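Local coordinates for uncharacterized protein Cgl0159 (Corynebacterium glutamicum, PDB 3FOK), which is of unknown function but belongs to a family of the TIM-barrel clan, so it may be an enzyme whose substrate has not been identified, at residues R75-V85 and Y278-D289; G42-H51 and V267-L277. All blocks are in the same frame, centred on the assembly; numbering follows the deposited sequence.

Contact 1 of 2, residues R75-V85 and Y278-D289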
# COMPACT_ATOMS: atom_id res chain seq x y z
N ARG A 75 -12.15 -10.85 38.07
CA ARG A 75 -11.39 -12.10 38.01
C ARG A 75 -9.91 -11.79 37.80
O ARG A 75 -9.05 -12.50 38.30
CB ARG A 75 -11.95 -12.98 36.90
CG ARG A 75 -13.46 -13.16 36.99
CD ARG A 75 -14.03 -13.94 35.81
NE ARG A 75 -14.01 -15.37 36.05
CZ ARG A 75 -15.01 -16.06 36.60
NH1 ARG A 75 -16.12 -15.44 36.96
NH2 ARG A 75 -14.89 -17.37 36.79
N MSE A 76 -9.63 -10.73 37.05
CA MSE A 76 -8.26 -10.32 36.78
C MSE A 76 -7.64 -9.75 38.05
O MSE A 76 -6.51 -10.08 38.41
CB MSE A 76 -8.22 -9.26 35.67
CG MSE A 76 -7.54 -9.72 34.38
SE MSE A 76 -5.69 -10.24 34.63
CE MSE A 76 -6.00 -12.03 35.26
N ALA A 77 -8.39 -8.88 38.72
CA ALA A 77 -7.93 -8.26 39.96
C ALA A 77 -7.56 -9.33 40.98
O ALA A 77 -6.56 -9.20 41.68
CB ALA A 77 -9.01 -7.36 40.52
N ILE A 78 -8.37 -10.38 41.05
CA ILE A 78 -8.12 -11.47 41.98
C ILE A 78 -6.79 -12.14 41.64
O ILE A 78 -5.93 -12.30 42.50
CB ILE A 78 -9.25 -12.52 41.93
CG1 ILE A 78 -10.54 -11.93 42.49
CG2 ILE A 78 -8.85 -13.76 42.72
CD1 ILE A 78 -11.73 -12.86 42.40
N ALA A 79 -6.65 -12.52 40.37
CA ALA A 79 -5.43 -13.17 39.91
C ALA A 79 -4.20 -12.32 40.24
O ALA A 79 -3.21 -12.82 40.77
CB ALA A 79 -5.50 -13.41 38.41
N LEU A 80 -4.27 -11.02 39.94
CA LEU A 80 -3.16 -10.11 40.20
C LEU A 80 -2.85 -9.92 41.67
O LEU A 80 -1.74 -9.52 42.03
CB LEU A 80 -3.42 -8.74 39.56
CG LEU A 80 -3.41 -8.63 38.04
CD1 LEU A 80 -3.68 -7.19 37.64
CD2 LEU A 80 -2.07 -9.10 37.49
N SER A 81 -3.82 -10.19 42.54
CA SER A 81 -3.61 -10.01 43.97
C SER A 81 -2.92 -11.21 44.60
O SER A 81 -2.32 -11.10 45.67
CB SER A 81 -4.95 -9.78 44.68
OG SER A 81 -5.74 -10.95 44.65
N ARG A 82 -2.99 -12.36 43.94
CA ARG A 82 -2.37 -13.57 44.45
C ARG A 82 -0.86 -13.51 44.31
O ARG A 82 -0.34 -13.08 43.28
CB ARG A 82 -2.89 -14.79 43.70
CG ARG A 82 -4.41 -14.85 43.62
CD ARG A 82 -5.03 -14.74 44.99
NE ARG A 82 -4.59 -15.82 45.87
CZ ARG A 82 -5.00 -15.96 47.13
NH1 ARG A 82 -5.86 -15.10 47.65
NH2 ARG A 82 -4.56 -16.98 47.86
N PRO A 83 -0.12 -13.91 45.36
CA PRO A 83 1.34 -13.87 45.26
C PRO A 83 1.79 -14.81 44.16
O PRO A 83 1.19 -15.87 43.96
CB PRO A 83 1.79 -14.32 46.65
CG PRO A 83 0.69 -15.26 47.06
CD PRO A 83 -0.55 -14.50 46.64
N GLY A 84 2.83 -14.42 43.43
CA GLY A 84 3.32 -15.28 42.36
C GLY A 84 2.98 -14.80 40.96
O GLY A 84 3.65 -15.19 40.01
N VAL A 85 1.95 -13.98 40.82
CA VAL A 85 1.58 -13.48 39.50
C VAL A 85 2.38 -12.22 39.17
O VAL A 85 2.19 -11.16 39.77
CB VAL A 85 0.05 -13.18 39.39
CG1 VAL A 85 -0.74 -14.42 39.77
CG2 VAL A 85 -0.32 -12.01 40.29
N TYR A 278 -12.04 -18.07 35.07
CA TYR A 278 -13.12 -18.93 34.58
C TYR A 278 -12.73 -20.41 34.67
O TYR A 278 -12.78 -21.12 33.67
CB TYR A 278 -13.46 -18.62 33.12
CG TYR A 278 -13.65 -17.17 32.82
CD1 TYR A 278 -14.82 -16.51 33.19
CD2 TYR A 278 -12.65 -16.44 32.19
CE1 TYR A 278 -14.99 -15.15 32.93
CE2 TYR A 278 -12.80 -15.08 31.93
CZ TYR A 278 -13.97 -14.44 32.31
OH TYR A 278 -14.11 -13.10 32.07
N PRO A 279 -12.31 -20.88 35.85
CA PRO A 279 -11.95 -22.30 35.92
C PRO A 279 -13.24 -23.11 35.76
O PRO A 279 -14.33 -22.55 35.79
CB PRO A 279 -11.34 -22.44 37.31
CG PRO A 279 -10.78 -21.07 37.57
CD PRO A 279 -11.88 -20.17 37.07
N GLN A 280 -13.11 -24.42 35.60
CA GLN A 280 -14.27 -25.29 35.43
C GLN A 280 -15.21 -25.18 36.63
O GLN A 280 -16.43 -25.35 36.50
CB GLN A 280 -13.80 -26.74 35.24
CG GLN A 280 -14.85 -27.69 34.70
CD GLN A 280 -14.25 -28.78 33.83
OE1 GLN A 280 -14.93 -29.72 33.42
NE2 GLN A 280 -12.96 -28.64 33.52
N ASP A 281 -14.64 -24.90 37.79
CA ASP A 281 -15.41 -24.75 39.02
C ASP A 281 -15.42 -23.27 39.38
O ASP A 281 -15.02 -22.43 38.58
CB ASP A 281 -14.78 -25.56 40.14
CG ASP A 281 -13.36 -25.14 40.43
OD1 ASP A 281 -12.70 -25.79 41.28
OD2 ASP A 281 -12.89 -24.16 39.81
N GLY A 282 -15.86 -22.95 40.59
CA GLY A 282 -15.91 -21.56 41.00
C GLY A 282 -14.82 -21.13 41.97
O GLY A 282 -15.14 -20.73 43.10
N ASP A 283 -13.56 -21.21 41.56
CA ASP A 283 -12.48 -20.79 42.45
C ASP A 283 -11.23 -20.31 41.74
O ASP A 283 -10.26 -21.05 41.57
CB ASP A 283 -12.11 -21.92 43.41
CG ASP A 283 -11.53 -21.39 44.71
OD1 ASP A 283 -10.76 -20.41 44.66
OD2 ASP A 283 -11.85 -21.96 45.78
N VAL A 284 -11.26 -19.04 41.34
CA VAL A 284 -10.16 -18.39 40.64
C VAL A 284 -8.91 -18.27 41.50
O VAL A 284 -7.80 -18.54 41.04
CB VAL A 284 -10.59 -16.97 40.19
CG1 VAL A 284 -9.40 -16.23 39.61
CG2 VAL A 284 -11.71 -17.07 39.18
N ALA A 285 -9.09 -17.85 42.75
CA ALA A 285 -7.96 -17.69 43.66
C ALA A 285 -7.20 -19.00 43.81
O ALA A 285 -5.97 -19.01 43.89
CB ALA A 285 -8.46 -17.23 45.02
N ALA A 286 -7.93 -20.11 43.83
CA ALA A 286 -7.33 -21.43 43.97
C ALA A 286 -6.57 -21.85 42.73
O ALA A 286 -5.43 -22.33 42.82
CB ALA A 286 -8.41 -22.45 44.29
N ALA A 287 -7.19 -21.69 41.56
CA ALA A 287 -6.54 -22.06 40.32
C ALA A 287 -5.25 -21.25 40.12
O ALA A 287 -4.21 -21.82 39.79
CB ALA A 287 -7.49 -21.83 39.15
N VAL A 288 -5.32 -19.95 40.34
CA VAL A 288 -4.15 -19.09 40.17
C VAL A 288 -3.00 -19.46 41.12
O VAL A 288 -1.83 -19.37 40.74
CB VAL A 288 -4.52 -17.60 40.35
CG1 VAL A 288 -3.29 -16.73 40.14
CG2 VAL A 288 -5.61 -17.22 39.35
N ASP A 289 -3.33 -19.88 42.35
CA ASP A 289 -2.29 -20.25 43.31
C ASP A 289 -1.56 -21.51 42.86
O ASP A 289 -0.33 -21.60 42.95
CB ASP A 289 -2.88 -20.50 44.70
CG ASP A 289 -3.29 -19.22 45.40
OD1 ASP A 289 -2.52 -18.23 45.33
OD2 ASP A 289 -4.36 -19.20 46.04
O HOH W 1 0.02 -17.81 45.38
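Arg75 lays its guanidinium flat over one face of the Tyr278 ring. The two planes lie 3° apart, and Arg75 NE sits 3.2 Å from Tyr278 CD1, off the ring centre and near its rim. The bend at chi3 (88°) brings the end of the arginine chain across the ring, with Arg75 CD continuing the overlap 3.3 Å from Tyr278 CE1. Val284 CG2 and Pro279 CD fill in around Arg75 NH2.

At the other end, Arg82 grips Asp289 with a different geometry. Guanidinium and carboxylate planes are turned 63° apart, so the salt bridge is not a coplanar pair. Arg82 NE gives the straighter bond, to the syn side of Asp289 OD1 at 3.2 Å, whereas Arg82 NH2 to Asp289 OD2 is shorter, 2.9 Å, but weak in angle. One water donates to both Pro83 O and Asp289 OD1, and Ala285 CB lies over one face of the Arg82 guanidinium, toward its rim.

Between these ends the packing is apolar. Ile78 CG2 meets Val284 CG1, while Val288 divides its branches: CG2 rests 3.9 Å from Ala79 CB, and CG1 lies 3.5 Å from Val85 CG1.

The axes of the 75-81 and 284-289 parts of helices 69-81 and 284-295 come within 9.1 Å, side by side on the outside of the barrel, and Ala79 and Val288 also touch strand 44-48 beneath, at Val47 and Phe45 respectively.

Contact 2 of 2, residues G42-H51 and V267-L277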
# COMPACT_ATOMS: atom_id res chain seq x y z
N GLY A 42 14.26 -16.01 38.04
CA GLY A 42 14.25 -15.97 36.59
C GLY A 42 13.01 -16.50 35.90
O GLY A 42 13.01 -16.68 34.68
N LYS A 43 11.96 -16.77 36.66
CA LYS A 43 10.71 -17.27 36.09
C LYS A 43 9.67 -16.18 35.94
O LYS A 43 9.75 -15.14 36.60
CB LYS A 43 10.15 -18.41 36.94
CG LYS A 43 10.64 -19.80 36.55
CD LYS A 43 12.13 -19.95 36.72
CE LYS A 43 12.57 -21.39 36.46
NZ LYS A 43 12.26 -21.83 35.07
N LEU A 44 8.69 -16.42 35.07
CA LEU A 44 7.65 -15.44 34.81
C LEU A 44 6.27 -16.11 34.73
O LEU A 44 6.12 -17.16 34.11
CB LEU A 44 7.97 -14.71 33.50
CG LEU A 44 7.44 -13.31 33.22
CD1 LEU A 44 7.96 -12.33 34.26
CD2 LEU A 44 7.89 -12.88 31.83
N PHE A 45 5.28 -15.49 35.37
CA PHE A 45 3.91 -16.00 35.35
C PHE A 45 2.98 -14.85 35.01
O PHE A 45 2.84 -13.90 35.78
CB PHE A 45 3.54 -16.61 36.72
CG PHE A 45 2.09 -16.99 36.85
CD1 PHE A 45 1.36 -17.45 35.76
CD2 PHE A 45 1.46 -16.91 38.09
CE1 PHE A 45 0.02 -17.83 35.90
CE2 PHE A 45 0.13 -17.29 38.24
CZ PHE A 45 -0.59 -17.75 37.14
N ILE A 46 2.35 -14.95 33.84
CA ILE A 46 1.47 -13.90 33.36
C ILE A 46 0.06 -14.40 33.03
O ILE A 46 -0.10 -15.46 32.40
CB ILE A 46 2.09 -13.24 32.11
CG1 ILE A 46 3.34 -12.46 32.53
CG2 ILE A 46 1.08 -12.34 31.41
CD1 ILE A 46 4.15 -11.93 31.38
N VAL A 47 -0.95 -13.65 33.46
CA VAL A 47 -2.33 -14.03 33.19
C VAL A 47 -2.82 -13.28 31.95
O VAL A 47 -2.70 -12.06 31.87
CB VAL A 47 -3.24 -13.70 34.39
CG1 VAL A 47 -4.54 -14.46 34.25
CG2 VAL A 47 -2.54 -14.07 35.69
N ALA A 48 -3.37 -14.02 31.00
CA ALA A 48 -3.85 -13.46 29.74
C ALA A 48 -5.35 -13.20 29.65
O ALA A 48 -6.17 -14.00 30.11
CB ALA A 48 -3.42 -14.36 28.60
N ALA A 49 -5.70 -12.08 29.01
CA ALA A 49 -7.10 -11.70 28.83
C ALA A 49 -7.29 -10.85 27.58
O ALA A 49 -8.04 -9.87 27.60
CB ALA A 49 -7.60 -10.95 30.06
N ASP A 50 -6.63 -11.22 26.49
CA ASP A 50 -6.76 -10.45 25.25
C ASP A 50 -7.69 -11.14 24.24
O ASP A 50 -7.74 -10.75 23.07
CB ASP A 50 -5.39 -10.22 24.59
CG ASP A 50 -4.71 -11.52 24.18
OD1 ASP A 50 -3.84 -11.47 23.29
OD2 ASP A 50 -5.03 -12.58 24.76
N HIS A 51 -8.44 -12.13 24.71
CA HIS A 51 -9.35 -12.88 23.84
C HIS A 51 -10.58 -12.10 23.34
O HIS A 51 -10.93 -12.18 22.16
CB HIS A 51 -9.84 -14.14 24.55
CG HIS A 51 -8.77 -14.87 25.30
ND1 HIS A 51 -8.19 -14.37 26.44
CD2 HIS A 51 -8.18 -16.07 25.07
CE1 HIS A 51 -7.29 -15.23 26.89
NE2 HIS A 51 -7.27 -16.27 26.08
N VAL A 267 12.43 -23.09 29.03
CA VAL A 267 11.10 -22.70 29.49
C VAL A 267 11.25 -21.78 30.69
O VAL A 267 11.90 -22.13 31.68
CB VAL A 267 10.25 -23.93 29.86
CG1 VAL A 267 8.88 -23.48 30.35
CG2 VAL A 267 10.10 -24.83 28.65
N ARG A 268 10.65 -20.60 30.60
CA ARG A 268 10.74 -19.59 31.65
C ARG A 268 9.47 -19.33 32.44
O ARG A 268 9.46 -18.50 33.35
CB ARG A 268 11.22 -18.27 31.04
CG ARG A 268 12.69 -18.27 30.67
CD ARG A 268 13.54 -17.97 31.88
NE ARG A 268 14.97 -18.03 31.59
CZ ARG A 268 15.91 -17.48 32.35
NH1 ARG A 268 15.56 -16.82 33.45
NH2 ARG A 268 17.18 -17.59 32.02
N GLY A 269 8.39 -20.03 32.11
CA GLY A 269 7.17 -19.80 32.86
C GLY A 269 5.86 -20.03 32.12
O GLY A 269 5.78 -20.80 31.17
N LEU A 270 4.83 -19.33 32.58
CA LEU A 270 3.48 -19.44 32.03
C LEU A 270 2.85 -18.10 31.62
O LEU A 270 3.15 -17.05 32.19
CB LEU A 270 2.56 -20.09 33.06
CG LEU A 270 2.27 -21.60 33.11
CD1 LEU A 270 3.48 -22.41 32.71
CD2 LEU A 270 1.81 -21.95 34.52
N THR A 271 1.96 -18.18 30.63
CA THR A 271 1.19 -17.04 30.15
C THR A 271 -0.15 -17.69 29.80
O THR A 271 -0.45 -17.95 28.64
CB THR A 271 1.80 -16.39 28.89
OG1 THR A 271 3.07 -15.82 29.21
CG2 THR A 271 0.89 -15.28 28.37
N VAL A 272 -0.92 -17.95 30.85
CA VAL A 272 -2.22 -18.61 30.74
C VAL A 272 -3.40 -17.69 31.01
O VAL A 272 -3.31 -16.79 31.84
CB VAL A 272 -2.27 -19.81 31.71
CG1 VAL A 272 -3.64 -20.46 31.68
CG2 VAL A 272 -1.18 -20.81 31.35
N GLY A 273 -4.51 -17.95 30.33
CA GLY A 273 -5.69 -17.12 30.52
C GLY A 273 -6.97 -17.89 30.78
O GLY A 273 -7.38 -18.05 31.94
N ARG A 274 -7.60 -18.37 29.71
CA ARG A 274 -8.86 -19.10 29.79
C ARG A 274 -9.00 -20.05 30.99
O ARG A 274 -10.01 -20.04 31.69
CB ARG A 274 -9.09 -19.90 28.50
CG ARG A 274 -8.86 -19.13 27.19
CD ARG A 274 -7.50 -19.48 26.54
NE ARG A 274 -6.35 -18.95 27.27
CZ ARG A 274 -5.09 -19.23 26.99
NH1 ARG A 274 -4.79 -20.05 26.00
NH2 ARG A 274 -4.11 -18.68 27.69
N THR A 275 -7.98 -20.88 31.23
CA THR A 275 -8.01 -21.85 32.32
C THR A 275 -7.93 -21.32 33.76
O THR A 275 -8.60 -21.83 34.65
CB THR A 275 -6.91 -22.91 32.12
OG1 THR A 275 -7.35 -23.87 31.15
CG2 THR A 275 -6.58 -23.62 33.43
N LEU A 276 -7.11 -20.29 33.97
CA LEU A 276 -6.94 -19.71 35.30
C LEU A 276 -8.08 -18.79 35.70
O LEU A 276 -8.46 -18.73 36.87
CB LEU A 276 -5.59 -18.98 35.36
CG LEU A 276 -4.42 -19.89 34.97
CD1 LEU A 276 -3.14 -19.07 34.92
CD2 LEU A 276 -4.29 -21.04 35.96
N LEU A 277 -8.61 -18.05 34.74
CA LEU A 277 -9.76 -17.17 34.97
C LEU A 277 -10.87 -18.06 34.44
O LEU A 277 -10.66 -18.76 33.45
CB LEU A 277 -9.68 -15.92 34.09
CG LEU A 277 -8.42 -15.06 34.09
CD1 LEU A 277 -8.44 -14.15 32.87
CD2 LEU A 277 -8.32 -14.25 35.37
O HOH W 2 10.15 -22.97 33.96
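Leu44, Ile46 and Ala48 donate their backbone N-H groups to Arg268, Leu270 and Val272 across a parallel strand pair whose axes lie 4.6 Å apart and 6° from parallel. Ile46 N to Leu270 O, at 2.8 Å, and Ala48 N to Val272 O, at 2.9 Å, are both short and nearly straight at the hydrogen, although Ala48 N comes from above the Val272 carbonyl plane. In the reverse direction Leu270 N reaches Leu44 O at 3.0 Å, but Val272 N to Ile46 O is weak because its angle is only 125°.

The apolar side chains pack tightly on the face that carries Phe45, Val47 and Leu270. With CG anti to the backbone N (chi1 172°), the Phe45 ring brings its edge to Leu276: Leu276 CD1 lies near the ring plane, 3.5 Å from Phe45 CE1. Leu270 CB approaches the same ring obliquely, and Val47 CG1 reaches Leu277 CG at 3.9 Å.

The ends are looser and partly exposed. At the N-terminal end, Arg268 NH1 bonds Gly42 O at 2.8 Å, Gly42 O lying close to the guanidinium plane, while Lys43 NZ reaches Val267 O through a water. At the C-terminal end, His51 and Arg274 meet at about a right angle; His51 NE2 is 3.1 Å from Arg274 NE, too poorly angled for a hydrogen bond. In TIM barrels this end of the strands usually carries the active site, though none is established here.

Strand 87-90 continues the sheet beyond 44-48, and strand 240-243 beyond 267-272. Helices 69-81 and 284-295 cover the Phe45 and Val47 face, whereas Arg268 packs on Ala19 of a second subunit.

In the fold
Contacts 1 and 2 are two layers of one closure, their centres 11 Å apart. In contact 2 the first strand of the barrel, 44-48, pairs with the last, 267-272, completing a ring of eight parallel strands; in contact 1 the helices that follow them, 69-81 and 284-295, close the outer layer. The segments alternate along the chain (42-51, 75-85, 267-277, 278-289), so both contacts join the same two distant parts of the sequence. The layers touch directly: Val85 CG1 lies 3.4 Å from Phe45 CE2, and selenomethionine Met76 packs on Val47 and Leu277. Sheet and helices thus close together, as in a (beta/alpha)8 barrel.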